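PDB 6C29: putative metal resistance protein from Proteus mirabilis, which primes the trimeric disulfide isomerase ScsC through this tandem immunoglobulin-fold periplasmic domain of ScsB, the full-length membrane protein being probably a protein-disulfide reductase. Local coordinates for residues P134-F137 and E138-N142; S160-R163 and N164-L167; D186-Q189 and G190-Y193. One frame throughout, in Å; residues are numbered along the deposited sequence.

Interaction 1: P134-F137 and E138-N142; sequences PADF and EWQYN
Tyr141 N donates to Phe137 O at 2.8 Å, and one residue earlier Gln140 N reaches Asp136 O at 2.9 Å: these bonds build the first turn of helix 137-145. A type I beta turn from Pro134 to Phe137 leads into it and leaves Asp136 at the N-cap position, although its carboxylate makes no capping bond. CG of Asp136 stands between the backbone N and the carbonyl carbon (chi1 68°), and the carboxylate passes across the Gln140 chain, OD1 3.8 Å from CG of Gln140. Phe137 and Tyr141, four residues apart, run alongside each other in the same direction, both with CG anti to the backbone N; CZ of Phe137 meets CD2 of Tyr141 at 3.8 Å, with the ring planes inclined obliquely at 47°. Both rings bed the helix on the first immunoglobulin-like sheet, against Leu33 and Lys31. Lys31 makes a cation-pi contact with Tyr141 and a salt bridge with Glu138, while Tyr141 OH bonds to the carbonyl of Ile95. At the helix start, one water spans the turn, donating to Ala135 O at 3.0 Å and accepting from Glu138 N at 3.0 Å.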
loop_
_atom_site.group_PDB
_atom_site.type_symbol
_atom_site.label_atom_id
_atom_site.label_comp_id
_atom_site.label_asym_id
_atom_site.label_seq_id
_atom_site.Cartn_x
_atom_site.Cartn_y
_atom_site.Cartn_z
ATOM N N PRO A 134 10.949 -20.805 6.236
ATOM C CA PRO A 134 12.200 -20.980 5.491
ATOM C C PRO A 134 13.389 -20.355 6.218
ATOM O O PRO A 134 13.226 -19.447 7.036
ATOM C CB PRO A 134 11.926 -20.251 4.166
ATOM C CG PRO A 134 10.442 -20.223 4.042
ATOM C CD PRO A 134 9.914 -20.116 5.443
ATOM N N ALA A 135 14.589 -20.821 5.903
ATOM C CA ALA A 135 15.790 -20.417 6.634
ATOM C C ALA A 135 15.996 -18.898 6.703
ATOM O O ALA A 135 16.404 -18.352 7.735
ATOM C CB ALA A 135 17.017 -21.062 6.009
ATOM N N ASP A 136 15.731 -18.206 5.607
ATOM C CA ASP A 136 15.995 -16.780 5.620
ATOM C C ASP A 136 14.740 -15.938 5.725
ATOM O O ASP A 136 14.700 -14.811 5.237
ATOM C CB ASP A 136 16.812 -16.410 4.408
ATOM C CG ASP A 136 16.069 -16.560 3.123
ATOM O OD1 ASP A 136 14.921 -17.049 3.098
ATOM O OD2 ASP A 136 16.683 -16.176 2.114
ATOM N N PHE A 137 13.736 -16.480 6.404
ATOM C CA PHE A 137 12.463 -15.766 6.570
ATOM C C PHE A 137 12.631 -14.431 7.292
ATOM O O PHE A 137 12.056 -13.433 6.850
ATOM C CB PHE A 137 11.460 -16.651 7.312
ATOM C CG PHE A 137 10.126 -16.016 7.505
ATOM C CD1 PHE A 137 9.185 -16.042 6.499
ATOM C CD2 PHE A 137 9.796 -15.415 8.711
ATOM C CE1 PHE A 137 7.959 -15.469 6.676
ATOM C CE2 PHE A 137 8.543 -14.844 8.900
ATOM C CZ PHE A 137 7.632 -14.867 7.892
ATOM N N GLU A 138 13.383 -14.400 8.393
ATOM C CA GLU A 138 13.528 -13.179 9.205
ATOM C C GLU A 138 14.229 -12.083 8.376
ATOM O O GLU A 138 13.810 -10.911 8.376
ATOM C CB GLU A 138 14.293 -13.488 10.498
ATOM C CG GLU A 138 14.355 -12.347 11.506
ATOM C CD GLU A 138 13.002 -12.016 12.164
ATOM O OE1 GLU A 138 12.014 -12.759 11.944
ATOM O OE2 GLU A 138 12.933 -11.007 12.915
ATOM N N TRP A 139 15.244 -12.468 7.613
ATOM C CA TRP A 139 15.900 -11.535 6.711
ATOM C C TRP A 139 14.943 -11.034 5.642
ATOM O O TRP A 139 14.915 -9.817 5.364
ATOM C CB TRP A 139 17.107 -12.193 6.044
ATOM C CG TRP A 139 17.813 -11.325 5.038
ATOM C CD1 TRP A 139 18.734 -10.331 5.285
ATOM C CD2 TRP A 139 17.664 -11.385 3.609
ATOM N NE1 TRP A 139 19.150 -9.767 4.088
ATOM C CE2 TRP A 139 18.509 -10.393 3.052
ATOM C CE3 TRP A 139 16.897 -12.171 2.751
ATOM C CZ2 TRP A 139 18.631 -10.198 1.664
ATOM C CZ3 TRP A 139 17.012 -11.957 1.368
ATOM C CH2 TRP A 139 17.874 -10.985 0.851
ATOM N N GLN A 140 14.204 -11.942 5.003
ATOM C CA GLN A 140 13.233 -11.532 3.999
ATOM C C GLN A 140 12.205 -10.596 4.616
ATOM O O GLN A 140 11.863 -9.609 3.995
ATOM C CB GLN A 140 12.514 -12.741 3.355
ATOM C CG GLN A 140 13.375 -13.598 2.388
ATOM C CD GLN A 140 12.504 -14.282 1.321
ATOM O OE1 GLN A 140 11.264 -14.245 1.384
ATOM N NE2 GLN A 140 13.149 -14.880 0.329
ATOM N N TYR A 141 11.759 -10.880 5.836
ATOM C CA TYR A 141 10.735 -10.047 6.478
ATOM C C TYR A 141 11.308 -8.650 6.751
ATOM O O TYR A 141 10.626 -7.634 6.521
ATOM C CB TYR A 141 10.243 -10.680 7.796
ATOM C CG TYR A 141 8.858 -10.252 8.127
ATOM C CD1 TYR A 141 8.608 -9.063 8.762
ATOM C CD2 TYR A 141 7.777 -11.057 7.786
ATOM C CE1 TYR A 141 7.333 -8.683 9.015
ATOM C CE2 TYR A 141 6.500 -10.684 8.028
ATOM C CZ TYR A 141 6.279 -9.507 8.662
ATOM O OH TYR A 141 4.997 -9.068 8.946
ATOM N N ASN A 142 12.529 -8.570 7.272
ATOM C CA ASN A 142 13.138 -7.273 7.547
ATOM C C ASN A 142 13.423 -6.489 6.276
ATOM O O ASN A 142 13.273 -5.271 6.261
ATOM C CB ASN A 142 14.389 -7.452 8.373
ATOM C CG ASN A 142 14.075 -7.821 9.812
ATOM O OD1 ASN A 142 12.982 -7.559 10.314
ATOM N ND2 ASN A 142 15.042 -8.420 10.485
HETATM O O HOH W 1 14.844 -16.633 9.684
#

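Interaction 2: S160-R163 and N164-L167; sequences SDYR and NSQL
The tip of a beta hairpin, strands 155-163 and 166-173, is closed here by a two-residue turn in which Asn164 and Ser165 both adopt left-handed helical backbone angles, much as in a type I' turn. Arg163 and Gln166 flank it as an antiparallel hydrogen-bonded pair: Arg163 N donates to Gln166 O at 3.2 Å, and Gln166 N returns a bond to Arg163 O at 3.0 Å. The second is the more bent, at 140°. Next along, Tyr162 and Leu167 form a non-hydrogen-bonded pair, their side chains on one face of the sheet. Chi1 of 178° swings the Tyr162 ring along the returning chain, so that CD1 lies 3.4 Å from Gln166 O and OH 3.3 Å from Ser165 CA. The hydroxyl goes on to a hydrogen bond with Gly220 O, which ties the hairpin tip to the loop around Ala219 and Asp221; Leu167 packs on Leu227 and Ile244. A water accepts from Ser165 N at 2.8 Å and makes a weak bond to the same hydroxyl. On the face carrying Arg163 and Gln166, a bend at chi3 brings the arginine back along its own strand to Asp161, two residues earlier: in a salt bridge NE donates at 160° to the syn lone pair of Asp161 OD2, 3.1 Å away, and the acceptor lies close to the guanidinium plane.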
loop_
_atom_site.group_PDB
_atom_site.type_symbol
_atom_site.label_atom_id
_atom_site.label_comp_id
_atom_site.label_asym_id
_atom_site.label_seq_id
_atom_site.Cartn_x
_atom_site.Cartn_y
_atom_site.Cartn_z
ATOM N N SER A 160 -2.897 22.064 6.052
ATOM C CA SER A 160 -3.704 21.860 4.869
ATOM C C SER A 160 -4.942 22.725 4.880
ATOM O O SER A 160 -5.397 23.215 5.927
ATOM C CB SER A 160 -4.092 20.383 4.711
ATOM O OG SER A 160 -4.899 19.954 5.792
ATOM N N ASP A 161 -5.481 22.903 3.689
ATOM C CA ASP A 161 -6.660 23.711 3.489
ATOM C C ASP A 161 -7.435 23.134 2.331
ATOM O O ASP A 161 -6.866 22.566 1.387
ATOM C CB ASP A 161 -6.279 25.164 3.219
ATOM C CG ASP A 161 -7.482 26.040 2.983
ATOM O OD1 ASP A 161 -8.229 26.294 3.961
ATOM O OD2 ASP A 161 -7.690 26.452 1.814
ATOM N N TYR A 162 -8.746 23.275 2.390
ATOM C CA TYR A 162 -9.601 22.812 1.314
ATOM C C TYR A 162 -10.635 23.835 0.954
ATOM O O TYR A 162 -11.355 24.295 1.834
ATOM C CB TYR A 162 -10.306 21.529 1.712
ATOM C CG TYR A 162 -11.245 20.996 0.664
ATOM C CD1 TYR A 162 -10.778 20.307 -0.439
ATOM C CD2 TYR A 162 -12.615 21.183 0.794
ATOM C CE1 TYR A 162 -11.640 19.820 -1.387
ATOM C CE2 TYR A 162 -13.486 20.692 -0.150
ATOM C CZ TYR A 162 -12.997 20.013 -1.232
ATOM O OH TYR A 162 -13.863 19.505 -2.167
ATOM N N ARG A 163 -10.694 24.192 -0.327
ATOM C CA ARG A 163 -11.696 25.118 -0.852
ATOM C C ARG A 163 -11.744 24.985 -2.369
ATOM O O ARG A 163 -10.760 24.566 -3.003
ATOM C CB ARG A 163 -11.396 26.555 -0.441
ATOM C CG ARG A 163 -10.092 27.115 -0.966
ATOM C CD ARG A 163 -9.940 28.563 -0.521
ATOM N NE ARG A 163 -9.673 28.674 0.914
ATOM C CZ ARG A 163 -10.009 29.722 1.666
ATOM N NH1 ARG A 163 -10.645 30.764 1.137
ATOM N NH2 ARG A 163 -9.712 29.721 2.960
ATOM N N ASN A 164 -12.906 25.288 -2.951
ATOM C CA ASN A 164 -13.083 25.201 -4.398
ATOM C C ASN A 164 -12.705 23.818 -4.959
ATOM O O ASN A 164 -12.098 23.722 -6.020
ATOM C CB ASN A 164 -12.264 26.281 -5.118
ATOM C CG ASN A 164 -12.491 27.676 -4.551
ATOM O OD1 ASN A 164 -11.541 28.398 -4.252
ATOM N ND2 ASN A 164 -13.746 28.042 -4.369
ATOM N N SER A 165 -13.059 22.764 -4.225
ATOM C CA SER A 165 -12.778 21.376 -4.611
ATOM C C SER A 165 -11.291 21.103 -4.848
ATOM O O SER A 165 -10.934 20.258 -5.664
ATOM C CB SER A 165 -13.560 21.000 -5.870
ATOM O OG SER A 165 -14.944 21.196 -5.667
ATOM N N GLN A 166 -10.447 21.820 -4.109
ATOM C CA GLN A 166 -8.996 21.699 -4.211
ATOM C C GLN A 166 -8.364 21.606 -2.829
ATOM O O GLN A 166 -8.586 22.470 -1.967
ATOM C CB GLN A 166 -8.432 22.897 -4.946
ATOM C CG GLN A 166 -6.954 22.854 -5.171
ATOM C CD GLN A 166 -6.499 24.101 -5.875
ATOM O OE1 GLN A 166 -6.841 24.328 -7.034
ATOM N NE2 GLN A 166 -5.772 24.949 -5.162
ATOM N N LEU A 167 -7.591 20.546 -2.617
ATOM C CA LEU A 167 -6.831 20.358 -1.389
ATOM C C LEU A 167 -5.446 20.915 -1.550
ATOM O O LEU A 167 -4.777 20.610 -2.542
ATOM C CB LEU A 167 -6.760 18.880 -1.049
ATOM C CG LEU A 167 -5.880 18.427 0.116
ATOM C CD1 LEU A 167 -6.458 18.869 1.408
ATOM C CD2 LEU A 167 -5.746 16.885 0.095
HETATM O O HOH W 2 -15.321 22.642 -2.596
#

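Interaction 3: D186-Q189 and G190-Y193; sequences DPPQ and GMLY
Pro187 sits over one face of the Tyr193 ring: its CB is 4.0 Å from the ring centroid and only 10° off the normal, a well-centred CH-pi contact. Pro188 meets the same tyrosine differently, crossing it at about a right angle, with CD 3.3 Å from OH and 3.7 Å from CZ. Two consecutive prolines thus engage one ring, the first over its middle and the second at its hydroxyl end. Tyr193 reaches both because CG stands anti to its own carbonyl carbon (chi1 -76°), which sends the ring back towards the turn. That turn is a type II beta turn from Pro188 to Met191, closed by Met191 N donating to Pro188 O at 2.9 Å. Gly190 holds its third position with phi 92°, a backbone angle that suits glycine. Met191, modelled as selenomethionine, folds at chi2 and lays CG 4.0 Å from Pro188 CB, giving the second proline an apolar neighbour besides the tyrosine. A water accepts from Tyr193 OH at 3.2 Å and donates a notably short bond to Asp186 O, linking the ring's polar end to the first residue of 186-189. The carboxylate of Asp186 is held by a salt bridge to Arg47 and hydrogen bonds to Ser48 and Ser228; Arg47 and Ser48 follow strand 43-45, so the bend also touches the N-terminal half of the chain. Onward, strand 191-201 forms an outer strand of its sheet, where Leu192 pairs through its backbone with Thr212 of strand 204-213 and Tyr193 packs on Val209 and Val211.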
loop_
_atom_site.group_PDB
_atom_site.type_symbol
_atom_site.label_atom_id
_atom_site.label_comp_id
_atom_site.label_asym_id
_atom_site.label_seq_id
_atom_site.Cartn_x
_atom_site.Cartn_y
_atom_site.Cartn_z
ATOM N N ASP A 186 -4.364 8.936 0.267
ATOM C CA ASP A 186 -5.551 8.136 0.509
ATOM C C ASP A 186 -6.784 9.043 0.516
ATOM O O ASP A 186 -6.968 9.815 1.466
ATOM C CB ASP A 186 -5.453 7.421 1.858
ATOM C CG ASP A 186 -4.223 6.522 1.960
ATOM O OD1 ASP A 186 -4.242 5.445 1.347
ATOM O OD2 ASP A 186 -3.272 6.875 2.663
ATOM N N PRO A 187 -7.651 8.956 -0.498
ATOM C CA PRO A 187 -8.843 9.823 -0.482
ATOM C C PRO A 187 -9.883 9.353 0.513
ATOM O O PRO A 187 -9.981 8.146 0.812
ATOM C CB PRO A 187 -9.371 9.737 -1.920
ATOM C CG PRO A 187 -8.851 8.440 -2.463
ATOM C CD PRO A 187 -7.584 8.094 -1.696
ATOM N N PRO A 188 -10.671 10.300 1.049
ATOM C CA PRO A 188 -11.805 9.876 1.870
ATOM C C PRO A 188 -12.794 9.076 1.057
ATOM O O PRO A 188 -12.824 9.180 -0.172
ATOM C CB PRO A 188 -12.424 11.202 2.346
ATOM C CG PRO A 188 -11.377 12.221 2.180
ATOM C CD PRO A 188 -10.549 11.768 0.991
ATOM N N GLN A 189 -13.583 8.262 1.744
ATOM C CA GLN A 189 -14.602 7.457 1.099
ATOM C C GLN A 189 -15.501 8.345 0.252
ATOM O O GLN A 189 -15.923 9.407 0.689
ATOM C CB GLN A 189 -15.410 6.707 2.162
ATOM C CG GLN A 189 -16.447 5.727 1.643
ATOM C CD GLN A 189 -17.236 5.083 2.779
ATOM O OE1 GLN A 189 -16.901 5.247 3.954
ATOM N NE2 GLN A 189 -18.303 4.373 2.434
ATOM N N GLY A 190 -15.711 7.941 -0.988
ATOM C CA GLY A 190 -16.590 8.664 -1.879
ATOM C C GLY A 190 -15.869 9.704 -2.711
ATOM O O GLY A 190 -16.459 10.277 -3.625
HETATM N N MSE A 191 -14.603 9.966 -2.390
HETATM C CA MSE A 191 -13.854 11.036 -3.056
HETATM C C MSE A 191 -12.756 10.488 -3.962
HETATM O O MSE A 191 -12.210 9.410 -3.725
HETATM C CB MSE A 191 -13.221 11.980 -2.037
HETATM C CG MSE A 191 -14.176 12.503 -1.006
HETATM SE SE MSE A 191 -15.592 13.560 -1.818
HETATM C CE MSE A 191 -16.696 13.786 -0.220
ATOM N N LEU A 192 -12.454 11.259 -5.004
ATOM C CA LEU A 192 -11.351 10.979 -5.899
ATOM C C LEU A 192 -10.360 12.122 -5.833
ATOM O O LEU A 192 -10.765 13.296 -5.850
ATOM C CB LEU A 192 -11.841 10.826 -7.337
ATOM C CG LEU A 192 -12.904 9.764 -7.595
ATOM C CD1 LEU A 192 -13.306 9.793 -9.059
ATOM C CD2 LEU A 192 -12.376 8.405 -7.184
ATOM N N TYR A 193 -9.078 11.783 -5.778
ATOM C CA TYR A 193 -8.014 12.772 -5.876
ATOM C C TYR A 193 -7.345 12.741 -7.240
ATOM O O TYR A 193 -7.081 11.694 -7.771
ATOM C CB TYR A 193 -6.972 12.534 -4.797
ATOM C CG TYR A 193 -7.338 12.956 -3.418
ATOM C CD1 TYR A 193 -8.437 13.756 -3.160
ATOM C CD2 TYR A 193 -6.574 12.541 -2.364
ATOM C CE1 TYR A 193 -8.739 14.146 -1.845
ATOM C CE2 TYR A 193 -6.853 12.917 -1.073
ATOM C CZ TYR A 193 -7.924 13.709 -0.815
ATOM O OH TYR A 193 -8.160 14.040 0.505
HETATM O O HOH W 3 -6.748 12.080 2.613
#

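In the fold
Interaction 1 belongs to the N-terminal immunoglobulin-like half, interactions 2 and 3 to the C-terminal one, on the other side of the chain's centre; about 29 Å separates the nearest atoms of 1 and 2. Interactions 1 and 2 are partly buried, whereas 3 is a surface contact. Helical backbone bonds and two aromatic rings settled on a sheet characterise the first, paired strand bonds and a salt bridge the second, and proline-tyrosine packing the third. Strands 166-173 and 191-201 reach the same four-stranded sheet, each beside strand 204-213, and there 2 and 3 touch: Leu167 CD2 packs 3.8 Å from Tyr193 OH.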